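Local coordinates for ATP:cob(I)alamin adenosyltransferase, putative (Burkholderia thailandensis, PDB 2ZHZ), which probably catalyses transfer of the adenosyl group from ATP to cobalamin, giving adenosylcobalamin and triphosphate, and works as a homotrimer, at residues S44-L49 against S63-D68; G37-L42 against F70-E75; E108-G113 against L162-N167; A97-Q102 against S156-V161. All coordinates share one frame; numbering follows the deposited sequence.

Contact 1: S44-L49 against S63-D68; sequences SQIGVL and SAIQHD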
loop_
_atom_site.group_PDB
_atom_site.type_symbol
_atom_site.label_atom_id
_atom_site.label_comp_id
_atom_site.label_asym_id
_atom_site.label_seq_id
_atom_site.Cartn_x
_atom_site.Cartn_y
_atom_site.Cartn_z
ATOM N N SER B 44 9.346 -0.044 -1.297
ATOM C CA SER B 44 9.308 0.599 0.010
ATOM C C SER B 44 8.790 -0.340 1.091
ATOM O O SER B 44 9.296 -0.331 2.215
ATOM C CB SER B 44 8.453 1.867 -0.048
ATOM O OG SER B 44 9.077 2.832 -0.886
ATOM N N GLN B 45 7.782 -1.148 0.764
ATOM C CA GLN B 45 7.256 -2.098 1.742
ATOM C C GLN B 45 8.340 -3.130 2.067
ATOM O O GLN B 45 8.455 -3.583 3.208
ATOM C CB GLN B 45 6.000 -2.791 1.203
ATOM C CG GLN B 45 4.729 -1.943 1.291
ATOM C CD GLN B 45 4.278 -1.687 2.727
ATOM O OE1 GLN B 45 4.824 -2.252 3.669
ATOM N NE2 GLN B 45 3.267 -0.838 2.891
ATOM N N ILE B 46 9.138 -3.498 1.066
ATOM C CA ILE B 46 10.217 -4.453 1.295
ATOM C C ILE B 46 11.234 -3.807 2.236
ATOM O O ILE B 46 11.866 -4.485 3.051
ATOM C CB ILE B 46 10.885 -4.871 -0.033
ATOM C CG1 ILE B 46 9.932 -5.794 -0.800
ATOM C CG2 ILE B 46 12.220 -5.584 0.238
ATOM C CD1 ILE B 46 10.404 -6.175 -2.187
ATOM N N GLY B 47 11.373 -2.489 2.128
ATOM C CA GLY B 47 12.287 -1.770 2.997
ATOM C C GLY B 47 11.818 -1.850 4.441
ATOM O O GLY B 47 12.629 -1.893 5.375
ATOM N N VAL B 48 10.501 -1.868 4.634
ATOM C CA VAL B 48 9.937 -1.959 5.975
ATOM C C VAL B 48 10.210 -3.351 6.537
ATOM O O VAL B 48 10.530 -3.507 7.719
ATOM C CB VAL B 48 8.417 -1.693 5.958
ATOM C CG1 VAL B 48 7.807 -2.006 7.318
ATOM C CG2 VAL B 48 8.165 -0.239 5.594
ATOM N N LEU B 49 10.076 -4.360 5.687
ATOM C CA LEU B 49 10.337 -5.737 6.093
ATOM C C LEU B 49 11.821 -5.901 6.447
ATOM O O LEU B 49 12.167 -6.589 7.409
ATOM C CB LEU B 49 9.965 -6.701 4.963
ATOM C CG LEU B 49 10.343 -8.175 5.153
ATOM C CD1 LEU B 49 9.794 -8.694 6.483
ATOM C CD2 LEU B 49 9.806 -8.985 3.980
ATOM N N SER B 63 17.383 -7.832 -0.019
ATOM C CA SER B 63 18.192 -6.656 -0.312
ATOM C C SER B 63 18.510 -6.621 -1.802
ATOM O O SER B 63 18.459 -5.565 -2.435
ATOM C CB SER B 63 19.489 -6.677 0.502
ATOM O OG SER B 63 19.215 -6.565 1.887
ATOM N N ALA B 64 18.830 -7.784 -2.361
ATOM C CA ALA B 64 19.145 -7.888 -3.779
ATOM C C ALA B 64 17.913 -7.552 -4.608
ATOM O O ALA B 64 18.013 -6.949 -5.679
ATOM C CB ALA B 64 19.619 -9.294 -4.108
ATOM N N ILE B 65 16.750 -7.955 -4.110
ATOM C CA ILE B 65 15.500 -7.700 -4.809
ATOM C C ILE B 65 15.217 -6.205 -4.909
ATOM O O ILE B 65 14.678 -5.746 -5.913
ATOM C CB ILE B 65 14.331 -8.444 -4.119
ATOM C CG1 ILE B 65 14.480 -9.949 -4.378
ATOM C CG2 ILE B 65 12.980 -7.927 -4.631
ATOM C CD1 ILE B 65 13.578 -10.833 -3.531
ATOM N N GLN B 66 15.585 -5.442 -3.882
ATOM C CA GLN B 66 15.366 -3.997 -3.921
ATOM C C GLN B 66 16.130 -3.392 -5.095
ATOM O O GLN B 66 15.662 -2.453 -5.746
ATOM C CB GLN B 66 15.831 -3.330 -2.623
ATOM C CG GLN B 66 14.925 -3.579 -1.427
ATOM C CD GLN B 66 15.068 -2.507 -0.365
ATOM O OE1 GLN B 66 16.132 -2.353 0.246
ATOM N NE2 GLN B 66 13.994 -1.746 -0.144
ATOM N N HIS B 67 17.319 -3.929 -5.352
ATOM C CA HIS B 67 18.146 -3.460 -6.458
ATOM C C HIS B 67 17.466 -3.820 -7.774
ATOM O O HIS B 67 17.443 -3.017 -8.705
ATOM C CB HIS B 67 19.535 -4.098 -6.380
ATOM C CG HIS B 67 20.326 -3.665 -5.187
ATOM N ND1 HIS B 67 20.918 -2.422 -5.097
ATOM C CD2 HIS B 67 20.603 -4.298 -4.023
ATOM C CE1 HIS B 67 21.526 -2.312 -3.930
ATOM N NE2 HIS B 67 21.349 -3.436 -3.259
ATOM N N ASP B 68 16.907 -5.026 -7.841
ATOM C CA ASP B 68 16.202 -5.483 -9.039
ATOM C C ASP B 68 15.018 -4.562 -9.319
ATOM O O ASP B 68 14.761 -4.177 -10.464
ATOM C CB ASP B 68 15.634 -6.896 -8.856
ATOM C CG ASP B 68 16.699 -7.973 -8.787
ATOM O OD1 ASP B 68 17.887 -7.689 -9.048
ATOM O OD2 ASP B 68 16.324 -9.124 -8.476
#

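Contact 2: G37-L42 against F70-E75; sequences GDVDEL and FDLGGE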
loop_
_atom_site.group_PDB
_atom_site.type_symbol
_atom_site.label_atom_id
_atom_site.label_comp_id
_atom_site.label_asym_id
_atom_site.label_seq_id
_atom_site.Cartn_x
_atom_site.Cartn_y
_atom_site.Cartn_z
ATOM N N GLY B 37 5.034 3.826 -10.053
ATOM C CA GLY B 37 4.668 4.108 -8.674
ATOM C C GLY B 37 4.438 2.869 -7.828
ATOM O O GLY B 37 4.926 2.784 -6.696
ATOM N N ASP B 38 3.691 1.911 -8.364
ATOM C CA ASP B 38 3.410 0.680 -7.636
ATOM C C ASP B 38 4.685 -0.117 -7.379
ATOM O O ASP B 38 4.815 -0.762 -6.343
ATOM C CB ASP B 38 2.408 -0.189 -8.391
ATOM C CG ASP B 38 0.990 0.350 -8.320
ATOM O OD1 ASP B 38 0.681 1.121 -7.383
ATOM O OD2 ASP B 38 0.180 -0.013 -9.199
ATOM N N VAL B 39 5.622 -0.075 -8.322
ATOM C CA VAL B 39 6.887 -0.785 -8.146
ATOM C C VAL B 39 7.664 -0.128 -7.005
ATOM O O VAL B 39 8.267 -0.811 -6.175
ATOM C CB VAL B 39 7.729 -0.757 -9.449
ATOM C CG1 VAL B 39 9.147 -1.291 -9.189
ATOM C CG2 VAL B 39 7.044 -1.609 -10.506
ATOM N N ASP B 40 7.625 1.201 -6.966
ATOM C CA ASP B 40 8.300 1.991 -5.936
ATOM C C ASP B 40 7.651 1.689 -4.575
ATOM O O ASP B 40 8.343 1.509 -3.570
ATOM C CB ASP B 40 8.155 3.483 -6.274
ATOM C CG ASP B 40 9.007 4.391 -5.391
ATOM O OD1 ASP B 40 8.743 5.615 -5.393
ATOM O OD2 ASP B 40 9.934 3.905 -4.707
ATOM N N GLU B 41 6.322 1.624 -4.551
ATOM C CA GLU B 41 5.607 1.340 -3.307
ATOM C C GLU B 41 5.977 -0.057 -2.808
ATOM O O GLU B 41 6.163 -0.275 -1.610
ATOM C CB GLU B 41 4.090 1.441 -3.518
ATOM C CG GLU B 41 3.301 1.472 -2.208
ATOM C CD GLU B 41 1.803 1.631 -2.417
ATOM O OE1 GLU B 41 1.400 2.192 -3.454
ATOM O OE2 GLU B 41 1.030 1.210 -1.532
ATOM N N LEU B 42 6.075 -1.006 -3.732
ATOM C CA LEU B 42 6.461 -2.366 -3.372
ATOM C C LEU B 42 7.866 -2.360 -2.783
ATOM O O LEU B 42 8.121 -2.976 -1.752
ATOM C CB LEU B 42 6.453 -3.279 -4.597
ATOM C CG LEU B 42 7.155 -4.633 -4.416
ATOM C CD1 LEU B 42 6.457 -5.450 -3.325
ATOM C CD2 LEU B 42 7.142 -5.396 -5.737
ATOM N N PHE B 70 14.647 -1.520 -8.368
ATOM C CA PHE B 70 15.101 -0.195 -8.756
ATOM C C PHE B 70 15.336 -0.207 -10.265
ATOM O O PHE B 70 14.978 0.737 -10.969
ATOM C CB PHE B 70 16.401 0.165 -8.043
ATOM C CG PHE B 70 16.896 1.542 -8.370
ATOM C CD1 PHE B 70 16.332 2.658 -7.762
ATOM C CD2 PHE B 70 17.892 1.726 -9.324
ATOM C CE1 PHE B 70 16.752 3.944 -8.103
ATOM C CE2 PHE B 70 18.319 3.006 -9.672
ATOM C CZ PHE B 70 17.746 4.117 -9.058
ATOM N N ASP B 71 15.938 -1.284 -10.763
ATOM C CA ASP B 71 16.205 -1.399 -12.193
ATOM C C ASP B 71 14.930 -1.602 -13.001
ATOM O O ASP B 71 14.804 -1.089 -14.113
ATOM C CB ASP B 71 17.173 -2.550 -12.472
ATOM C CG ASP B 71 18.577 -2.260 -11.984
ATOM O OD1 ASP B 71 18.888 -1.077 -11.715
ATOM O OD2 ASP B 71 19.379 -3.210 -11.882
ATOM N N LEU B 72 13.985 -2.351 -12.440
ATOM C CA LEU B 72 12.724 -2.601 -13.123
ATOM C C LEU B 72 12.009 -1.263 -13.300
ATOM O O LEU B 72 11.463 -0.974 -14.366
ATOM C CB LEU B 72 11.865 -3.578 -12.307
ATOM C CG LEU B 72 10.681 -4.236 -13.025
ATOM C CD1 LEU B 72 10.268 -5.499 -12.279
ATOM C CD2 LEU B 72 9.520 -3.270 -13.115
ATOM N N GLY B 73 12.033 -0.443 -12.252
ATOM C CA GLY B 73 11.401 0.865 -12.321
ATOM C C GLY B 73 12.122 1.731 -13.339
ATOM O O GLY B 73 11.497 2.493 -14.082
ATOM N N GLY B 74 13.446 1.607 -13.371
ATOM C CA GLY B 74 14.240 2.372 -14.316
ATOM C C GLY B 74 13.884 1.984 -15.737
ATOM O O GLY B 74 13.870 2.826 -16.637
ATOM N N GLU B 75 13.597 0.702 -15.945
ATOM C CA GLU B 75 13.225 0.219 -17.267
ATOM C C GLU B 75 11.872 0.800 -17.667
ATOM O O GLU B 75 11.636 1.106 -18.838
ATOM C CB GLU B 75 13.149 -1.311 -17.290
ATOM C CG GLU B 75 12.796 -1.872 -18.660
ATOM C CD GLU B 75 12.850 -3.387 -18.720
ATOM O OE1 GLU B 75 13.702 -3.978 -18.026
ATOM O OE2 GLU B 75 12.056 -3.986 -19.475
#

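Contact 3: E108-G113 against L162-N167; sequences EFILPG and LARVLN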
loop_
_atom_site.group_PDB
_atom_site.type_symbol
_atom_site.label_atom_id
_atom_site.label_comp_id
_atom_site.label_asym_id
_atom_site.label_seq_id
_atom_site.Cartn_x
_atom_site.Cartn_y
_atom_site.Cartn_z
ATOM N N GLU B 108 -3.242 -27.051 3.706
ATOM C CA GLU B 108 -4.475 -26.272 3.689
ATOM C C GLU B 108 -4.180 -24.875 3.166
ATOM O O GLU B 108 -3.018 -24.484 3.047
ATOM C CB GLU B 108 -5.042 -26.144 5.107
ATOM C CG GLU B 108 -4.657 -27.266 6.062
ATOM C CD GLU B 108 -5.153 -28.624 5.610
ATOM O OE1 GLU B 108 -4.686 -29.113 4.558
ATOM O OE2 GLU B 108 -6.012 -29.204 6.310
ATOM N N PHE B 109 -5.231 -24.128 2.846
ATOM C CA PHE B 109 -5.051 -22.758 2.387
ATOM C C PHE B 109 -4.592 -22.008 3.623
ATOM O O PHE B 109 -5.017 -22.326 4.732
ATOM C CB PHE B 109 -6.370 -22.141 1.922
ATOM C CG PHE B 109 -6.893 -22.700 0.638
ATOM C CD1 PHE B 109 -7.996 -23.544 0.633
ATOM C CD2 PHE B 109 -6.301 -22.362 -0.572
ATOM C CE1 PHE B 109 -8.508 -24.040 -0.562
ATOM C CE2 PHE B 109 -6.803 -22.852 -1.774
ATOM C CZ PHE B 109 -7.909 -23.693 -1.770
ATOM N N ILE B 110 -3.724 -21.023 3.451
ATOM C CA ILE B 110 -3.274 -20.267 4.605
ATOM C C ILE B 110 -3.735 -18.821 4.512
ATOM O O ILE B 110 -4.019 -18.311 3.427
ATOM C CB ILE B 110 -1.739 -20.304 4.757
ATOM C CG1 ILE B 110 -1.071 -19.563 3.604
ATOM C CG2 ILE B 110 -1.258 -21.746 4.803
ATOM C CD1 ILE B 110 0.434 -19.497 3.736
ATOM N N LEU B 111 -3.824 -18.179 5.667
ATOM C CA LEU B 111 -4.237 -16.786 5.748
ATOM C C LEU B 111 -2.979 -15.943 5.914
ATOM O O LEU B 111 -1.995 -16.394 6.505
ATOM C CB LEU B 111 -5.164 -16.583 6.950
ATOM C CG LEU B 111 -6.455 -17.406 6.945
ATOM C CD1 LEU B 111 -7.239 -17.158 8.226
ATOM C CD2 LEU B 111 -7.282 -17.035 5.727
ATOM N N PRO B 112 -2.989 -14.708 5.391
ATOM C CA PRO B 112 -1.803 -13.857 5.525
ATOM C C PRO B 112 -1.597 -13.384 6.964
ATOM O O PRO B 112 -2.461 -12.733 7.546
ATOM C CB PRO B 112 -2.089 -12.712 4.555
ATOM C CG PRO B 112 -3.599 -12.606 4.593
ATOM C CD PRO B 112 -4.039 -14.052 4.587
ATOM N N GLY B 113 -0.448 -13.724 7.539
ATOM C CA GLY B 113 -0.171 -13.322 8.906
ATOM C C GLY B 113 0.801 -14.248 9.608
ATOM O O GLY B 113 1.453 -15.071 8.968
ATOM N N LEU B 162 8.656 -16.801 1.269
ATOM C CA LEU B 162 9.472 -16.223 2.324
ATOM C C LEU B 162 8.652 -15.973 3.578
ATOM O O LEU B 162 9.182 -16.016 4.688
ATOM C CB LEU B 162 10.133 -14.926 1.848
ATOM C CG LEU B 162 11.228 -15.082 0.790
ATOM C CD1 LEU B 162 11.805 -13.716 0.473
ATOM C CD2 LEU B 162 12.334 -16.018 1.297
ATOM N N ALA B 163 7.357 -15.712 3.415
ATOM C CA ALA B 163 6.499 -15.499 4.577
ATOM C C ALA B 163 6.467 -16.800 5.392
ATOM O O ALA B 163 6.542 -16.774 6.619
ATOM C CB ALA B 163 5.084 -15.110 4.136
ATOM N N ARG B 164 6.364 -17.936 4.704
ATOM C CA ARG B 164 6.345 -19.232 5.384
ATOM C C ARG B 164 7.696 -19.467 6.054
ATOM O O ARG B 164 7.766 -19.965 7.177
ATOM C CB ARG B 164 6.060 -20.367 4.393
ATOM C CG ARG B 164 4.686 -20.315 3.733
ATOM C CD ARG B 164 4.436 -21.569 2.906
ATOM N NE ARG B 164 4.434 -22.766 3.750
ATOM C CZ ARG B 164 4.703 -23.997 3.320
ATOM N NH1 ARG B 164 4.999 -24.216 2.048
ATOM N NH2 ARG B 164 4.685 -25.012 4.173
ATOM N N VAL B 165 8.769 -19.106 5.355
ATOM C CA VAL B 165 10.118 -19.253 5.889
ATOM C C VAL B 165 10.255 -18.442 7.171
ATOM O O VAL B 165 10.845 -18.908 8.149
ATOM C CB VAL B 165 11.179 -18.758 4.880
ATOM C CG1 VAL B 165 12.544 -18.673 5.552
ATOM C CG2 VAL B 165 11.235 -19.696 3.688
ATOM N N LEU B 166 9.706 -17.229 7.166
ATOM C CA LEU B 166 9.781 -16.354 8.332
ATOM C C LEU B 166 8.959 -16.833 9.524
ATOM O O LEU B 166 9.335 -16.595 10.673
ATOM C CB LEU B 166 9.381 -14.921 7.949
ATOM C CG LEU B 166 10.417 -14.218 7.058
ATOM C CD1 LEU B 166 9.934 -12.819 6.675
ATOM C CD2 LEU B 166 11.746 -14.132 7.801
ATOM N N ASN B 167 7.833 -17.491 9.269
ATOM C CA ASN B 167 7.034 -18.000 10.377
ATOM C C ASN B 167 7.812 -19.125 11.063
ATOM O O ASN B 167 7.811 -19.236 12.291
ATOM C CB ASN B 167 5.673 -18.511 9.892
ATOM C CG ASN B 167 4.607 -17.422 9.904
ATOM O OD1 ASN B 167 4.563 -16.600 10.820
ATOM N ND2 ASN B 167 3.732 -17.426 8.900
#

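Contact 4: A97-Q102 against S156-V161; sequences AHYNGQ and SDLLFV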
loop_
_atom_site.group_PDB
_atom_site.type_symbol
_atom_site.label_atom_id
_atom_site.label_comp_id
_atom_site.label_asym_id
_atom_site.label_seq_id
_atom_site.Cartn_x
_atom_site.Cartn_y
_atom_site.Cartn_z
ATOM N N ALA B 97 13.019 -22.288 -5.602
ATOM C CA ALA B 97 13.352 -23.700 -5.438
ATOM C C ALA B 97 14.097 -23.904 -4.124
ATOM O O ALA B 97 13.840 -24.860 -3.389
ATOM C CB ALA B 97 14.208 -24.180 -6.616
ATOM N N HIS B 98 15.015 -22.990 -3.827
ATOM C CA HIS B 98 15.808 -23.057 -2.607
ATOM C C HIS B 98 14.950 -23.098 -1.341
ATOM O O HIS B 98 15.105 -23.984 -0.503
ATOM C CB HIS B 98 16.757 -21.857 -2.532
ATOM C CG HIS B 98 17.534 -21.781 -1.256
ATOM N ND1 HIS B 98 18.661 -22.542 -1.023
ATOM C CD2 HIS B 98 17.326 -21.065 -0.126
ATOM C CE1 HIS B 98 19.112 -22.298 0.194
ATOM N NE2 HIS B 98 18.319 -21.406 0.761
ATOM N N TYR B 99 14.043 -22.137 -1.201
ATOM C CA TYR B 99 13.201 -22.078 -0.012
ATOM C C TYR B 99 12.061 -23.096 0.026
ATOM O O TYR B 99 11.760 -23.652 1.084
ATOM C CB TYR B 99 12.682 -20.648 0.171
ATOM C CG TYR B 99 13.792 -19.690 0.549
ATOM C CD1 TYR B 99 14.386 -19.751 1.810
ATOM C CD2 TYR B 99 14.300 -18.773 -0.373
ATOM C CE1 TYR B 99 15.458 -18.925 2.147
ATOM C CE2 TYR B 99 15.381 -17.943 -0.047
ATOM C CZ TYR B 99 15.953 -18.028 1.215
ATOM O OH TYR B 99 17.029 -17.229 1.546
ATOM N N ASN B 100 11.431 -23.350 -1.115
ATOM C CA ASN B 100 10.343 -24.326 -1.167
ATOM C C ASN B 100 10.857 -25.726 -0.838
ATOM O O ASN B 100 10.156 -26.529 -0.221
ATOM C CB ASN B 100 9.708 -24.340 -2.557
ATOM C CG ASN B 100 8.448 -23.509 -2.634
ATOM O OD1 ASN B 100 8.096 -23.003 -3.702
ATOM N ND2 ASN B 100 7.747 -23.378 -1.506
ATOM N N GLY B 101 12.087 -26.016 -1.255
ATOM C CA GLY B 101 12.655 -27.325 -0.996
ATOM C C GLY B 101 12.847 -27.607 0.485
ATOM O O GLY B 101 12.831 -28.762 0.908
ATOM N N GLN B 102 13.022 -26.553 1.275
ATOM C CA GLN B 102 13.238 -26.694 2.714
ATOM C C GLN B 102 11.956 -26.609 3.542
ATOM O O GLN B 102 11.990 -26.764 4.760
ATOM C CB GLN B 102 14.237 -25.628 3.184
ATOM C CG GLN B 102 15.622 -25.787 2.569
ATOM C CD GLN B 102 16.599 -24.701 2.987
ATOM O OE1 GLN B 102 17.805 -24.824 2.768
ATOM N NE2 GLN B 102 16.083 -23.626 3.575
ATOM N N SER B 156 5.937 -12.303 -6.303
ATOM C CA SER B 156 4.838 -12.468 -5.352
ATOM C C SER B 156 4.848 -13.901 -4.828
ATOM O O SER B 156 4.540 -14.150 -3.664
ATOM C CB SER B 156 3.478 -12.127 -5.986
ATOM O OG SER B 156 3.104 -13.035 -7.001
ATOM N N ASP B 157 5.220 -14.839 -5.692
ATOM C CA ASP B 157 5.304 -16.247 -5.311
ATOM C C ASP B 157 6.401 -16.372 -4.249
ATOM O O ASP B 157 6.190 -16.977 -3.198
ATOM C CB ASP B 157 5.647 -17.091 -6.548
ATOM C CG ASP B 157 5.560 -18.595 -6.298
ATOM O OD1 ASP B 157 5.825 -19.352 -7.255
ATOM O OD2 ASP B 157 5.235 -19.027 -5.170
ATOM N N LEU B 158 7.565 -15.781 -4.516
ATOM C CA LEU B 158 8.683 -15.841 -3.575
ATOM C C LEU B 158 8.361 -15.152 -2.248
ATOM O O LEU B 158 8.804 -15.594 -1.186
ATOM C CB LEU B 158 9.939 -15.207 -4.190
ATOM C CG LEU B 158 11.179 -15.191 -3.290
ATOM C CD1 LEU B 158 11.512 -16.616 -2.854
ATOM C CD2 LEU B 158 12.356 -14.574 -4.040
ATOM N N LEU B 159 7.600 -14.065 -2.303
ATOM C CA LEU B 159 7.234 -13.361 -1.080
ATOM C C LEU B 159 6.316 -14.248 -0.234
ATOM O O LEU B 159 6.388 -14.243 0.999
ATOM C CB LEU B 159 6.571 -12.021 -1.427
ATOM C CG LEU B 159 7.599 -10.984 -1.907
ATOM C CD1 LEU B 159 6.905 -9.778 -2.516
ATOM C CD2 LEU B 159 8.485 -10.570 -0.724
ATOM N N PHE B 160 5.460 -15.019 -0.899
ATOM C CA PHE B 160 4.569 -15.944 -0.206
ATOM C C PHE B 160 5.447 -16.996 0.479
ATOM O O PHE B 160 5.269 -17.313 1.653
ATOM C CB PHE B 160 3.648 -16.635 -1.213
ATOM C CG PHE B 160 2.743 -17.672 -0.604
ATOM C CD1 PHE B 160 1.548 -17.306 0.006
ATOM C CD2 PHE B 160 3.081 -19.024 -0.659
ATOM C CE1 PHE B 160 0.694 -18.271 0.553
ATOM C CE2 PHE B 160 2.242 -19.997 -0.119
ATOM C CZ PHE B 160 1.042 -19.620 0.489
ATOM N N VAL B 161 6.402 -17.529 -0.273
ATOM C CA VAL B 161 7.308 -18.550 0.246
ATOM C C VAL B 161 8.153 -18.026 1.399
ATOM O O VAL B 161 8.339 -18.714 2.400
ATOM C CB VAL B 161 8.226 -19.084 -0.871
ATOM C CG1 VAL B 161 9.228 -20.088 -0.300
ATOM C CG2 VAL B 161 7.381 -19.745 -1.943
HETATM O O HOH W 1 5.689 -21.599 -4.646
#

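Contact 1: S44-L49 against S63-D68
Ile46 spreads its two branches over Ile65 and Gln66 on the facing helix. Its CG2 lies 3.8 Å from CG of Gln66, the two side chains lying alongside and pointing opposite ways. The longer branch reaches the other way, and its CD1 meets CG2 of Ile65 at 4.0 Å, with the two isoleucines roughly perpendicular. Ile46 holds CG1 beside its backbone N (chi1 -73°), which leaves CG2 anti to that N and lets the branches serve different neighbours. Gln66 is extended beyond CG, so its amide slips over the backbone at Gly47, where NE2 comes within 3.6 Å of CA. That approach is a van der Waals contact; the hydrogen bonds of NE2 go to Asn43 O and to Pro112 O of the second subunit, so the buried amide nitrogen ties both helices to the trimer interface. The segments run nearly antiparallel, at 165°, with their axes 10.1 Å apart at closest approach. This pairing of helices 31-50 and 56-77 is one seam of the helix bundle: helix 116-141 packs against Ile46 at Cys124, while helix 147-169 and Trp95 of helix 86-101 close over Ile65.

Contact 2: G37-L42 against F70-E75
Val39 sets CG1 anti to its backbone N (chi1 170°), which places CG2 anti to the carbonyl carbon, beside that N, and Leu72 likewise carries CG anti to its N (chi1 -165°); together these rotations bring the two branched ends against each other. The place is the helix bundle of the PduO-type adenosyltransferases, a bundle of five helices in this chain, where helices 31-50 and 56-77 lie side by side. Val39 is the one residue of 37-42 that touches the other segment. One methyl meets Leu72, and the other faces the backbone of Gly73, whose CA is 6.4 Å from CA of Val39, so the helices come close at this glycine. No hydrogen bond joins the segments, and the seam is apolar. Ile135 of helix 116-141 and Leu76 also pack on Val39, and Tyr151 and Val152 of helix 147-169 on Leu72. The acidic residues of 37-42 look elsewhere: Asp40 forms a salt bridge with Arg125 of the second subunit, Asp38 one with Arg130 of its own chain. Gly37, at the start of the segment, touches bound ATP. At the heart of the seam, Val39 CG2 sits 4.0 Å from Leu72 CD2, while Val39 CG1 stands 4.3 Å from Gly73 N.

Contact 3: E108-G113 against L162-N167
Gly113 adopts an extended backbone (phi 154°, psi -166°) that presents its carbonyl to Asn167 on helix 147-169; Gly113 CA lies 8.2 Å from Ala163 CA. Asn167 answers with its amide nitrogen: ND2 donates to Gly113 O at 3.3 Å, a long but nearly straight bond (174° at the hydrogen). The acceptor lies in the amide plane of Asn167, and the donor lies in the plane of the glycine carbonyl. The same ND2 also bonds Asp174 OD1, and OD1 of Asn167 accepts from Ala115 N, so three bonds fix the rotation of this buried amide. Here the chain is leaving the short, weakly bonded strand at about 110-111, which pairs antiparallel with strand 175-176 beside the end of the helix bundle; Asn167 thus stitches this small sheet and the turn into helix 116-141 to the last long helix. One turn earlier on that helix, Arg164 offers its aliphatic part, and CG lies 4.3 Å from CD1 of Ile110. The guanidinium group of Arg164 runs on to Asp174 in a salt bridge through NE and to Pro104 O through NH2. Just before the strand, the ring of Phe109 meets that of Phe70 of the third subunit.

Contact 4: A97-Q102 against S156-V161
Apolar packing carries most of this contact, with Val161 at its centre. CG1 of Val161 presses on CB of Tyr99 at 3.5 Å, being anti to its own backbone N (chi1 177°), while CG2 takes the other side and lies 3.7 Å from ND2 of Asn100. That amide runs across the valine, touching it only by van der Waals contact. One turn earlier on the helix, CD1 of Leu158 reaches CD2 of the Tyr99 ring at 4.3 Å, coming in obliquely. The polar link is made by water alone: one molecule donates to Asn100 OD1 at 2.9 Å and to Asp157 OD2 at 2.7 Å, bridging the helices at the edge of the packed core. Asp157 is a known magnesium ligand, although no magnesium is modelled on it in this chain; its OD1 forms a salt bridge with ATP-binding Arg11 of the third subunit, consistent with the water bridge lying beside the ATP site between subunits. The segments cross at 32°, axes 10.0 Å apart. Leu96 of helix 86-101 extends the seam along Val161 and Leu158, Tyr99 OH bonds Asp57 of helix 56-77, and Leu159 and Phe160 pack on Cys124 and Arg125 of helix 116-141.

All four contacts are buried, though in contact 4 the partly exposed Asn100 lies at the edge. Contacts 1 and 2 are successive points on one seam between helices 31-50 and 56-77, their centres about 8 Å from the centre of the chain. Contacts 3 and 4 share helix 147-169, touch each other through Tyr99, and have centres about 18 and 15 Å from it. No hydrogen bond runs between the segments of contacts 1 and 2, whereas contact 3 adds a side-chain amide hydrogen bond to a backbone carbonyl and contact 4 a water bridge. Packing joins the two groups: Ile65 CD1 meets Leu158 CD2 at 4.0 Å, and Leu49 CD1 meets Leu166 CD1 at 4.1 Å.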